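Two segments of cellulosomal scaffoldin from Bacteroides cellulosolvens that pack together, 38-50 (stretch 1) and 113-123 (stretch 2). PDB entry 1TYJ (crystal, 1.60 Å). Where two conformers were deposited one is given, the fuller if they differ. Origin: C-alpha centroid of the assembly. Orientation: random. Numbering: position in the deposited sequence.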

# COMPACT_ATOMS: atom_id res chain seq x y z
N LYS A 38 -2.05 6.92 -5.92
CA LYS A 38 -3.08 7.72 -6.59
C LYS A 38 -4.10 6.77 -7.20
O LYS A 38 -3.75 5.69 -7.68
N TYR A 39 -5.37 7.14 -7.15
CA TYR A 39 -6.39 6.36 -7.81
C TYR A 39 -7.36 7.32 -8.47
O TYR A 39 -7.34 8.53 -8.21
N ASN A 40 -8.20 6.78 -9.35
CA ASN A 40 -9.14 7.60 -10.10
C ASN A 40 -10.47 7.73 -9.38
O ASN A 40 -11.24 6.78 -9.32
N THR A 41 -10.75 8.93 -8.83
CA THR A 41 -11.97 9.16 -8.04
C THR A 41 -13.28 9.08 -8.85
O THR A 41 -14.36 9.01 -8.27
N THR A 42 -13.19 9.09 -10.18
CA THR A 42 -14.37 8.92 -11.02
C THR A 42 -14.92 7.49 -10.90
O THR A 42 -16.13 7.29 -10.95
N TYR A 43 -14.03 6.50 -10.72
CA TYR A 43 -14.45 5.10 -10.80
C TYR A 43 -14.39 4.35 -9.49
O TYR A 43 -15.07 3.34 -9.36
N LEU A 44 -13.56 4.83 -8.57
CA LEU A 44 -13.21 4.04 -7.36
C LEU A 44 -13.35 4.85 -6.08
O LEU A 44 -13.00 6.04 -6.04
N GLN A 45 -13.80 4.17 -5.04
CA GLN A 45 -13.93 4.74 -3.70
C GLN A 45 -13.28 3.80 -2.67
O GLN A 45 -13.78 2.68 -2.43
N PRO A 46 -12.17 4.25 -2.04
CA PRO A 46 -11.54 3.37 -1.05
C PRO A 46 -12.55 2.99 0.05
O PRO A 46 -13.29 3.84 0.53
N TRP A 47 -12.52 1.72 0.45
CA TRP A 47 -13.59 1.13 1.27
C TRP A 47 -13.02 0.38 2.43
O TRP A 47 -12.19 -0.50 2.26
N ASP A 48 -13.49 0.76 3.62
CA ASP A 48 -13.09 0.10 4.86
C ASP A 48 -13.94 -1.14 5.05
O ASP A 48 -15.15 -1.04 5.31
N THR A 49 -13.32 -2.31 4.91
CA THR A 49 -14.06 -3.58 4.92
C THR A 49 -14.39 -4.05 6.34
O THR A 49 -15.27 -4.92 6.52
N ILE A 50 -13.71 -3.51 7.33
CA ILE A 50 -14.03 -3.91 8.71
C ILE A 50 -15.28 -3.17 9.20
O ILE A 50 -16.24 -3.78 9.69
N VAL A 113 -5.63 -2.55 0.18
CA VAL A 113 -6.57 -1.46 0.02
C VAL A 113 -7.70 -1.96 -0.85
O VAL A 113 -7.48 -2.40 -1.98
N THR A 114 -8.91 -1.94 -0.31
CA THR A 114 -10.10 -2.31 -1.08
C THR A 114 -10.76 -1.03 -1.58
O THR A 114 -10.82 -0.02 -0.85
N PHE A 115 -11.26 -1.10 -2.82
CA PHE A 115 -12.02 -0.03 -3.45
C PHE A 115 -13.40 -0.55 -3.84
O PHE A 115 -13.53 -1.70 -4.27
N LYS A 116 -14.43 0.28 -3.66
CA LYS A 116 -15.74 -0.01 -4.22
C LYS A 116 -15.79 0.65 -5.59
O LYS A 116 -15.37 1.80 -5.75
N VAL A 117 -16.29 -0.09 -6.56
CA VAL A 117 -16.45 0.46 -7.91
C VAL A 117 -17.73 1.29 -7.96
O VAL A 117 -18.82 0.76 -7.68
N ILE A 118 -17.58 2.57 -8.29
CA ILE A 118 -18.70 3.54 -8.26
C ILE A 118 -19.19 4.03 -9.62
O ILE A 118 -20.19 4.75 -9.68
N LYS A 119 -18.51 3.63 -10.70
CA LYS A 119 -18.96 3.93 -12.05
C LYS A 119 -18.45 2.83 -12.94
O LYS A 119 -17.36 2.32 -12.70
N GLU A 120 -19.23 2.48 -13.98
CA GLU A 120 -18.81 1.45 -14.92
C GLU A 120 -17.40 1.69 -15.49
O GLU A 120 -17.08 2.77 -15.98
N ILE A 121 -16.56 0.67 -15.37
CA ILE A 121 -15.18 0.77 -15.91
C ILE A 121 -15.23 0.74 -17.44
O ILE A 121 -15.93 -0.08 -18.01
N PRO A 122 -14.47 1.64 -18.10
CA PRO A 122 -14.41 1.66 -19.57
C PRO A 122 -13.87 0.32 -20.10
O PRO A 122 -13.06 -0.32 -19.43
N ALA A 123 -14.27 -0.07 -21.32
CA ALA A 123 -13.86 -1.37 -21.91
C ALA A 123 -12.34 -1.56 -21.94
O ALA A 123 -11.89 -2.68 -21.74

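Strands 44-48 and 113-117 run antiparallel, and their alternation sorts the side chains onto two faces. Leu-44, Pro-46, Phe-115 and Val-117 share the buried face. Here the bump is Phe-115 (m, chi2 90°), and the hollow is lined by three residues of the first stretch. Leu-44 (m, t) brings CD2 to 3.8 Å from Phe-115 CB and 4.1 Å from Val-117 CG2; the puckered ring (C-gamma exo) of Pro-46 leaves its CG 4.0 Å from Phe-115 CE2; and Tyr-39, in the p rotamer, lays one ring face over that same atom, with Tyr-39 CG 3.7 Å from Phe-115 CE2. The two aromatic planes meet obliquely, at 53°.

The other face is more open and lays a long side chain over a broad ring. Lys-116 (t, t, m, t) extends, then bends at chi3, so that its CE sits over the six-membered ring of Trp-47 (t, chi2 -98°) in a CH-pi contact. Its charged end follows as a cation-pi partner, with Lys-116 NZ 3.2 Å from Trp-47 CH2. The ammonium keeps a polar outlet: Lys-116 NZ donates to a water at 2.7 Å, which also takes a weak bond from Gln-45 NE2 at 3.5 Å. Gln-45 is extended (t, t), and its CB lies 3.9 Å from Ile-118 CG2. Farther along, Thr-49 CG2 rests 3.7 Å from Thr-114 OG1, and a second water joins Trp-47 O to Thr-114 N.

Just before strand 44-48, Tyr-43 (m) leaves its CA sideways, yet its ring reaches along the 119-122 loop and has more of its area covered by the other stretch than any other residue here. Carbonyls of Lys-119 and Glu-120 meet the ring edge, Tyr-43 CE2 lying 3.3 Å from Glu-120 O. Ile-121 (m, m) fits CD1 3.8 Å from Tyr-43 CB, while Pro-122 CD makes an off-centre CH-pi contact 3.7 Å from Tyr-43 CE2.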

# COMPACT_ATOMS: atom_id res chain seq x y z
CB LYS A 38 -2.40 8.60 -7.65
CG LYS A 38 -3.32 9.39 -8.54
CD LYS A 38 -3.38 10.82 -8.07
CE LYS A 38 -4.59 11.53 -8.62
NZ LYS A 38 -5.87 10.85 -8.32
CB TYR A 39 -7.12 5.42 -6.80
CG TYR A 39 -7.90 6.20 -5.73
CD1 TYR A 39 -9.26 6.45 -5.90
CD2 TYR A 39 -7.25 6.69 -4.56
CE1 TYR A 39 -9.99 7.20 -4.97
CE2 TYR A 39 -7.93 7.46 -3.66
CZ TYR A 39 -9.31 7.69 -3.85
OH TYR A 39 -10.00 8.43 -2.94
CB ASN A 40 -9.34 7.03 -11.51
CG ASN A 40 -10.14 7.96 -12.40
OD1 ASN A 40 -10.94 8.78 -11.91
ND2 ASN A 40 -9.89 7.88 -13.73
CB THR A 41 -11.95 10.54 -7.32
OG1 THR A 41 -11.94 11.59 -8.30
CG2 THR A 41 -10.74 10.67 -6.41
CB THR A 42 -14.01 9.23 -12.48
OG1 THR A 42 -13.58 10.59 -12.55
CG2 THR A 42 -15.19 9.00 -13.45
CB TYR A 43 -13.60 4.34 -11.83
CG TYR A 43 -13.74 4.94 -13.21
CD1 TYR A 43 -12.76 5.79 -13.74
CD2 TYR A 43 -14.89 4.68 -13.97
CE1 TYR A 43 -12.92 6.36 -15.02
CE2 TYR A 43 -15.05 5.24 -15.23
CZ TYR A 43 -14.07 6.07 -15.74
OH TYR A 43 -14.23 6.62 -16.99
CB LEU A 44 -11.75 3.54 -7.47
CG LEU A 44 -11.52 2.57 -8.63
CD1 LEU A 44 -10.04 2.41 -8.80
CD2 LEU A 44 -12.16 1.17 -8.34
CB GLN A 45 -15.41 4.95 -3.40
CG GLN A 45 -15.66 5.55 -2.02
CD GLN A 45 -17.13 5.79 -1.75
OE1 GLN A 45 -17.51 6.90 -1.41
NE2 GLN A 45 -17.94 4.75 -1.87
CB PRO A 46 -10.41 4.24 -0.47
CG PRO A 46 -10.08 5.24 -1.61
CD PRO A 46 -11.45 5.53 -2.21
CB TRP A 47 -14.43 0.18 0.40
CG TRP A 47 -15.76 -0.09 1.06
CD1 TRP A 47 -16.10 -1.16 1.81
CD2 TRP A 47 -16.88 0.77 1.03
NE1 TRP A 47 -17.39 -1.03 2.25
CE2 TRP A 47 -17.90 0.16 1.77
CE3 TRP A 47 -17.13 2.00 0.41
CZ2 TRP A 47 -19.16 0.74 1.95
CZ3 TRP A 47 -18.39 2.61 0.59
CH2 TRP A 47 -19.39 1.96 1.35
CB ASP A 48 -13.27 1.08 6.01
CG ASP A 48 -12.93 0.50 7.36
OD1 ASP A 48 -12.71 1.33 8.26
OD2 ASP A 48 -12.89 -0.75 7.52
CB THR A 49 -13.29 -4.71 4.19
OG1 THR A 49 -11.95 -4.74 4.70
CG2 THR A 49 -13.28 -4.45 2.68
CB ILE A 50 -12.85 -3.73 9.68
CG1 ILE A 50 -11.69 -4.63 9.26
CG2 ILE A 50 -13.29 -4.10 11.11
CD1 ILE A 50 -10.45 -4.53 10.15
CB VAL A 113 -5.93 -0.25 -0.66
CG1 VAL A 113 -6.95 0.87 -0.90
CG2 VAL A 113 -4.77 0.28 0.14
CB THR A 114 -11.09 -3.10 -0.17
OG1 THR A 114 -10.44 -4.29 0.31
CG2 THR A 114 -12.37 -3.52 -0.90
CB PHE A 115 -11.34 0.41 -4.74
CG PHE A 115 -9.94 0.93 -4.57
CD1 PHE A 115 -8.84 0.08 -4.63
CD2 PHE A 115 -9.72 2.30 -4.42
CE1 PHE A 115 -7.52 0.59 -4.50
CE2 PHE A 115 -8.43 2.80 -4.29
CZ PHE A 115 -7.33 1.95 -4.34
CB LYS A 116 -16.89 0.47 -3.30
CG LYS A 116 -18.29 0.33 -3.93
CD LYS A 116 -19.39 1.00 -3.10
CE LYS A 116 -19.72 0.20 -1.86
NZ LYS A 116 -20.97 0.75 -1.19
CB VAL A 117 -16.51 -0.67 -8.95
CG1 VAL A 117 -16.74 -0.09 -10.34
CG2 VAL A 117 -15.23 -1.53 -8.85
CB ILE A 118 -18.43 4.74 -7.33
CG1 ILE A 118 -17.19 5.52 -7.80
CG2 ILE A 118 -18.26 4.22 -5.90
CD1 ILE A 118 -17.13 6.97 -7.33
CB LYS A 119 -18.41 5.27 -12.52
CG LYS A 119 -18.94 5.76 -13.87
CD LYS A 119 -18.39 7.14 -14.11
CE LYS A 119 -18.64 7.62 -15.53
NZ LYS A 119 -20.01 8.02 -15.63
CB GLU A 120 -19.84 1.34 -16.05
CG GLU A 120 -19.53 0.22 -17.06
CD GLU A 120 -20.52 0.17 -18.22
OE1 GLU A 120 -21.70 0.58 -18.04
OE2 GLU A 120 -20.13 -0.30 -19.31
CB ILE A 121 -14.29 -0.39 -15.40
CG1 ILE A 121 -14.37 -0.51 -13.86
CG2 ILE A 121 -12.83 -0.27 -15.94
CD1 ILE A 121 -14.01 0.78 -13.09
CB PRO A 122 -13.40 2.75 -19.86
CG PRO A 122 -13.24 3.54 -18.59
CD PRO A 122 -13.62 2.65 -17.46
CB ALA A 123 -14.43 -1.53 -23.33
O HOH W 1 -21.13 3.47 -1.46
O HOH W 2 -9.41 -1.12 2.48